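Local coordinates for protein malate dehydrogenase (Pyrococcus horikoshii, PDB 1V9N) that catalyses the NAD-dependent oxidation of (S)-malate to oxaloacetate, working as a homodimer of the LDH2/MDH2 oxidoreductase family, at residues V100-K113 with C279-I291. Sequence-based numbering, arbitrary orientation.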
loop_
_atom_site.group_PDB
_atom_site.type_symbol
_atom_site.label_atom_id
_atom_site.label_comp_id
_atom_site.label_asym_id
_atom_site.label_seq_id
_atom_site.Cartn_x
_atom_site.Cartn_y
_atom_site.Cartn_z
ATOM N N VAL A 100 18.011 12.365 8.244
ATOM C CA VAL A 100 17.893 10.949 8.575
ATOM C C VAL A 100 17.379 10.166 7.356
ATOM O O VAL A 100 17.916 9.111 7.011
ATOM C CB VAL A 100 16.927 10.738 9.775
ATOM C CG1 VAL A 100 16.709 9.240 10.023
ATOM C CG2 VAL A 100 17.504 11.402 11.034
ATOM N N GLY A 101 16.341 10.692 6.709
ATOM C CA GLY A 101 15.774 10.033 5.541
ATOM C C GLY A 101 16.718 9.999 4.344
ATOM O O GLY A 101 16.756 9.021 3.603
ATOM N N TYR A 102 17.472 11.074 4.147
ATOM C CA TYR A 102 18.430 11.155 3.046
ATOM C C TYR A 102 19.521 10.093 3.197
ATOM O O TYR A 102 19.834 9.373 2.252
ATOM C CB TYR A 102 19.089 12.536 3.015
ATOM C CG TYR A 102 20.063 12.728 1.868
ATOM C CD1 TYR A 102 19.612 13.096 0.600
ATOM C CD2 TYR A 102 21.434 12.541 2.049
ATOM C CE1 TYR A 102 20.499 13.279 -0.460
ATOM C CE2 TYR A 102 22.334 12.719 0.989
ATOM C CZ TYR A 102 21.852 13.092 -0.259
ATOM O OH TYR A 102 22.723 13.301 -1.306
ATOM N N ARG A 103 20.101 10.004 4.390
ATOM C CA ARG A 103 21.162 9.030 4.654
ATOM C C ARG A 103 20.630 7.604 4.641
ATOM O O ARG A 103 21.313 6.681 4.182
ATOM C CB ARG A 103 21.834 9.313 6.008
ATOM C CG ARG A 103 22.503 10.677 6.097
ATOM C CD ARG A 103 23.622 10.820 5.075
ATOM N NE ARG A 103 24.017 12.218 4.899
ATOM C CZ ARG A 103 24.894 12.643 3.995
ATOM N NH1 ARG A 103 25.481 11.777 3.176
ATOM N NH2 ARG A 103 25.178 13.938 3.902
ATOM N N SER A 104 19.414 7.421 5.149
ATOM C CA SER A 104 18.801 6.101 5.172
ATOM C C SER A 104 18.516 5.613 3.752
ATOM O O SER A 104 18.764 4.453 3.427
ATOM C CB SER A 104 17.493 6.125 5.966
ATOM O OG SER A 104 17.733 6.318 7.345
HETATM N N MSE A 105 17.996 6.498 2.906
HETATM C CA MSE A 105 17.684 6.115 1.533
HETATM C C MSE A 105 18.960 5.866 0.731
HETATM O O MSE A 105 18.996 4.970 -0.103
HETATM C CB MSE A 105 16.822 7.185 0.848
HETATM C CG MSE A 105 16.430 6.832 -0.587
HETATM SE SE MSE A 105 15.618 5.056 -0.780
HETATM C CE MSE A 105 13.754 5.542 -0.643
ATOM N N LYS A 106 19.998 6.664 0.978
ATOM C CA LYS A 106 21.276 6.477 0.291
ATOM C C LYS A 106 21.811 5.079 0.609
ATOM O O LYS A 106 22.345 4.399 -0.261
ATOM C CB LYS A 106 22.304 7.523 0.748
ATOM C CG LYS A 106 22.169 8.885 0.089
ATOM C CD LYS A 106 22.486 8.802 -1.403
ATOM C CE LYS A 106 22.378 10.165 -2.077
ATOM N NZ LYS A 106 22.773 10.120 -3.520
ATOM N N LEU A 107 21.662 4.650 1.859
ATOM C CA LEU A 107 22.132 3.326 2.265
ATOM C C LEU A 107 21.298 2.222 1.614
ATOM O O LEU A 107 21.835 1.191 1.203
ATOM C CB LEU A 107 22.083 3.179 3.790
ATOM C CG LEU A 107 22.501 1.813 4.342
ATOM C CD1 LEU A 107 23.972 1.545 4.004
ATOM C CD2 LEU A 107 22.286 1.785 5.850
ATOM N N ALA A 108 19.988 2.432 1.527
ATOM C CA ALA A 108 19.114 1.442 0.902
ATOM C C ALA A 108 19.494 1.278 -0.577
ATOM O O ALA A 108 19.541 0.164 -1.092
ATOM C CB ALA A 108 17.653 1.876 1.029
ATOM N N ILE A 109 19.757 2.393 -1.252
ATOM C CA ILE A 109 20.144 2.367 -2.661
ATOM C C ILE A 109 21.464 1.607 -2.830
ATOM O O ILE A 109 21.614 0.808 -3.753
ATOM C CB ILE A 109 20.281 3.813 -3.212
ATOM C CG1 ILE A 109 18.888 4.439 -3.348
ATOM C CG2 ILE A 109 21.012 3.818 -4.561
ATOM C CD1 ILE A 109 18.898 5.945 -3.577
ATOM N N LYS A 110 22.413 1.842 -1.925
ATOM C CA LYS A 110 23.705 1.163 -1.988
ATOM C C LYS A 110 23.542 -0.349 -1.835
ATOM O O LYS A 110 24.135 -1.127 -2.580
ATOM C CB LYS A 110 24.638 1.688 -0.893
ATOM C CG LYS A 110 26.034 1.084 -0.933
ATOM C CD LYS A 110 26.939 1.720 0.112
ATOM C CE LYS A 110 28.391 1.286 -0.068
ATOM N NZ LYS A 110 29.315 2.037 0.837
ATOM N N LYS A 111 22.730 -0.766 -0.871
ATOM C CA LYS A 111 22.511 -2.183 -0.648
ATOM C C LYS A 111 21.806 -2.846 -1.833
ATOM O O LYS A 111 22.153 -3.955 -2.219
ATOM C CB LYS A 111 21.723 -2.390 0.649
ATOM C CG LYS A 111 22.548 -2.080 1.915
ATOM C CD LYS A 111 21.767 -2.351 3.193
ATOM C CE LYS A 111 22.618 -2.088 4.439
ATOM N NZ LYS A 111 23.761 -3.045 4.570
ATOM N N ALA A 112 20.823 -2.163 -2.411
ATOM C CA ALA A 112 20.092 -2.696 -3.557
ATOM C C ALA A 112 21.057 -2.858 -4.732
ATOM O O ALA A 112 21.078 -3.884 -5.420
ATOM C CB ALA A 112 18.948 -1.738 -3.937
ATOM N N LYS A 113 21.859 -1.830 -4.957
ATOM C CA LYS A 113 22.832 -1.844 -6.035
ATOM C C LYS A 113 23.730 -3.076 -5.926
ATOM O O LYS A 113 24.004 -3.748 -6.922
ATOM C CB LYS A 113 23.668 -0.563 -5.967
ATOM C CG LYS A 113 24.714 -0.392 -7.057
ATOM C CD LYS A 113 25.242 1.036 -7.046
ATOM C CE LYS A 113 24.085 2.021 -7.234
ATOM N NZ LYS A 113 24.459 3.448 -7.030
ATOM N N CYS A 279 9.109 7.619 12.808
ATOM C CA CYS A 279 9.817 6.490 12.219
ATOM C C CYS A 279 9.565 6.412 10.717
ATOM O O CYS A 279 8.503 6.809 10.244
ATOM C CB CYS A 279 9.390 5.191 12.908
ATOM S SG CYS A 279 9.759 5.148 14.710
ATOM N N HIS A 280 10.545 5.903 9.974
ATOM C CA HIS A 280 10.421 5.805 8.524
ATOM C C HIS A 280 10.746 4.411 7.999
ATOM O O HIS A 280 11.415 3.620 8.665
ATOM C CB HIS A 280 11.371 6.786 7.826
ATOM C CG HIS A 280 11.466 8.131 8.476
ATOM N ND1 HIS A 280 10.361 8.901 8.774
ATOM C CD2 HIS A 280 12.544 8.866 8.839
ATOM C CE1 HIS A 280 10.756 10.049 9.293
ATOM N NE2 HIS A 280 12.076 10.054 9.344
ATOM N N PHE A 281 10.277 4.137 6.787
ATOM C CA PHE A 281 10.511 2.866 6.105
ATOM C C PHE A 281 11.024 3.209 4.707
ATOM O O PHE A 281 10.429 4.031 4.013
ATOM C CB PHE A 281 9.204 2.071 5.981
ATOM C CG PHE A 281 9.333 0.798 5.180
ATOM C CD1 PHE A 281 9.753 -0.383 5.782
ATOM C CD2 PHE A 281 9.050 0.789 3.815
ATOM C CE1 PHE A 281 9.889 -1.559 5.042
ATOM C CE2 PHE A 281 9.182 -0.380 3.062
ATOM C CZ PHE A 281 9.603 -1.559 3.680
ATOM N N PHE A 282 12.131 2.595 4.304
ATOM C CA PHE A 282 12.702 2.834 2.980
ATOM C C PHE A 282 12.988 1.489 2.335
ATOM O O PHE A 282 13.539 0.583 2.969
ATOM C CB PHE A 282 14.005 3.636 3.085
ATOM C CG PHE A 282 13.858 4.938 3.826
ATOM C CD1 PHE A 282 13.322 6.059 3.198
ATOM C CD2 PHE A 282 14.224 5.032 5.167
ATOM C CE1 PHE A 282 13.152 7.255 3.896
ATOM C CE2 PHE A 282 14.057 6.223 5.875
ATOM C CZ PHE A 282 13.520 7.337 5.235
HETATM N N MSE A 283 12.607 1.353 1.072
HETATM C CA MSE A 283 12.840 0.115 0.358
HETATM C C MSE A 283 13.220 0.405 -1.082
HETATM O O MSE A 283 12.565 1.195 -1.770
HETATM C CB MSE A 283 11.594 -0.759 0.390
HETATM C CG MSE A 283 11.766 -2.087 -0.311
HETATM SE SE MSE A 283 10.120 -3.064 -0.272
HETATM C CE MSE A 283 9.938 -3.465 -2.154
ATOM N N VAL A 284 14.283 -0.245 -1.536
ATOM C CA VAL A 284 14.754 -0.059 -2.898
ATOM C C VAL A 284 14.903 -1.404 -3.577
ATOM O O VAL A 284 15.394 -2.367 -2.987
ATOM C CB VAL A 284 16.127 0.657 -2.925
ATOM C CG1 VAL A 284 16.597 0.859 -4.361
ATOM C CG2 VAL A 284 16.025 1.983 -2.205
ATOM N N ILE A 285 14.460 -1.470 -4.824
ATOM C CA ILE A 285 14.592 -2.686 -5.598
ATOM C C ILE A 285 15.428 -2.316 -6.810
ATOM O O ILE A 285 15.047 -1.440 -7.587
ATOM C CB ILE A 285 13.218 -3.221 -6.064
ATOM C CG1 ILE A 285 12.369 -3.626 -4.852
ATOM C CG2 ILE A 285 13.415 -4.422 -6.983
ATOM C CD1 ILE A 285 10.971 -4.138 -5.220
ATOM N N ASP A 286 16.585 -2.953 -6.959
ATOM C CA ASP A 286 17.432 -2.664 -8.110
ATOM C C ASP A 286 16.857 -3.417 -9.301
ATOM O O ASP A 286 17.078 -4.614 -9.468
ATOM C CB ASP A 286 18.880 -3.100 -7.859
ATOM C CG ASP A 286 19.788 -2.804 -9.047
ATOM O OD1 ASP A 286 19.719 -1.682 -9.593
ATOM O OD2 ASP A 286 20.578 -3.688 -9.431
ATOM N N ILE A 287 16.099 -2.701 -10.117
ATOM C CA ILE A 287 15.461 -3.285 -11.287
ATOM C C ILE A 287 16.368 -4.197 -12.118
ATOM O O ILE A 287 15.959 -5.289 -12.499
ATOM C CB ILE A 287 14.890 -2.165 -12.181
ATOM C CG1 ILE A 287 13.753 -1.455 -11.431
ATOM C CG2 ILE A 287 14.392 -2.745 -13.511
ATOM C CD1 ILE A 287 13.327 -0.138 -12.065
ATOM N N GLU A 288 17.594 -3.753 -12.380
ATOM C CA GLU A 288 18.556 -4.514 -13.189
ATOM C C GLU A 288 18.777 -5.961 -12.724
ATOM O O GLU A 288 19.020 -6.850 -13.540
ATOM C CB GLU A 288 19.897 -3.765 -13.229
ATOM C CG GLU A 288 20.940 -4.315 -14.212
ATOM C CD GLU A 288 20.563 -4.122 -15.676
ATOM O OE1 GLU A 288 19.623 -3.352 -15.972
ATOM O OE2 GLU A 288 21.220 -4.739 -16.540
ATOM N N HIS A 289 18.704 -6.194 -11.416
ATOM C CA HIS A 289 18.884 -7.538 -10.869
ATOM C C HIS A 289 17.725 -8.456 -11.268
ATOM O O HIS A 289 17.831 -9.678 -11.169
ATOM C CB HIS A 289 18.970 -7.497 -9.338
ATOM C CG HIS A 289 20.348 -7.231 -8.808
ATOM N ND1 HIS A 289 20.884 -5.965 -8.718
ATOM C CD2 HIS A 289 21.298 -8.076 -8.335
ATOM C CE1 HIS A 289 22.105 -6.039 -8.214
ATOM N NE2 HIS A 289 22.379 -7.310 -7.973
ATOM N N PHE A 290 16.620 -7.862 -11.708
ATOM C CA PHE A 290 15.444 -8.628 -12.109
ATOM C C PHE A 290 15.312 -8.725 -13.623
ATOM O O PHE A 290 15.276 -9.823 -14.175
ATOM C CB PHE A 290 14.185 -7.996 -11.511
ATOM C CG PHE A 290 14.042 -8.225 -10.038
ATOM C CD1 PHE A 290 13.220 -9.238 -9.556
ATOM C CD2 PHE A 290 14.744 -7.442 -9.130
ATOM C CE1 PHE A 290 13.098 -9.466 -8.190
ATOM C CE2 PHE A 290 14.631 -7.666 -7.756
ATOM C CZ PHE A 290 13.803 -8.682 -7.290
ATOM N N ILE A 291 15.223 -7.579 -14.291
ATOM C CA ILE A 291 15.119 -7.553 -15.749
ATOM C C ILE A 291 15.893 -6.349 -16.263
ATOM O O ILE A 291 16.212 -5.442 -15.498
ATOM C CB ILE A 291 13.646 -7.442 -16.223
ATOM C CG1 ILE A 291 13.034 -6.125 -15.736
ATOM C CG2 ILE A 291 12.840 -8.635 -15.703
ATOM C CD1 ILE A 291 11.695 -5.808 -16.377
#
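Helix 100-113 runs over strand 279-285 in nearly the same direction, the segment axes 28° apart and 7.5 Å at closest approach, so that Gly101, Met105, Ile109 and Ala112 fall in turn beside His280, Phe282, Val284 and Asp286. A helix on a sheet meets the alternate strand residues that point to it, and here Phe282 and Val284 bury the largest areas. The ring of Phe282 slides beneath the turn carrying Gly101 and Ser104: with no side chain on Gly101, the ring tip lies against its CA, 3.5 Å from CZ, and Gly101 O sits over one face. Ser104 CB approaches CE2 of the ring to 3.4 Å, while the serine hydroxyl turns back to bond Val100 O. Selenomethionine Met105, its CG anti to the backbone N (chi1 -179°) and its chain bent beyond, brings CE to the ring edge at CD1. A leucine in place of Phe282 would probably open a gap under Gly101 and Ser104 and take away the ring edge that the Met105 methyl meets. The strand is central in a mixed sheet, bonded antiparallel to strands 117-125 and 144-149, with helix 97-115 packed on one face; beyond Met105 lies helix 132-139. Val284 divides its branches: CG2 meets Met105 SE at 3.4 Å and Ala108 CB at 3.6 Å, whereas CG1 reaches Ala112 CB. Farther along the chain, Asp286 CB lies 3.4 Å from Ala112 O. The modelled separation of His289 ND1 and Asp286 OD2, 2.4 Å, is too short to be taken literally. At the imidazole edge, His289 CE1 comes within 3.2 Å of Lys113 O.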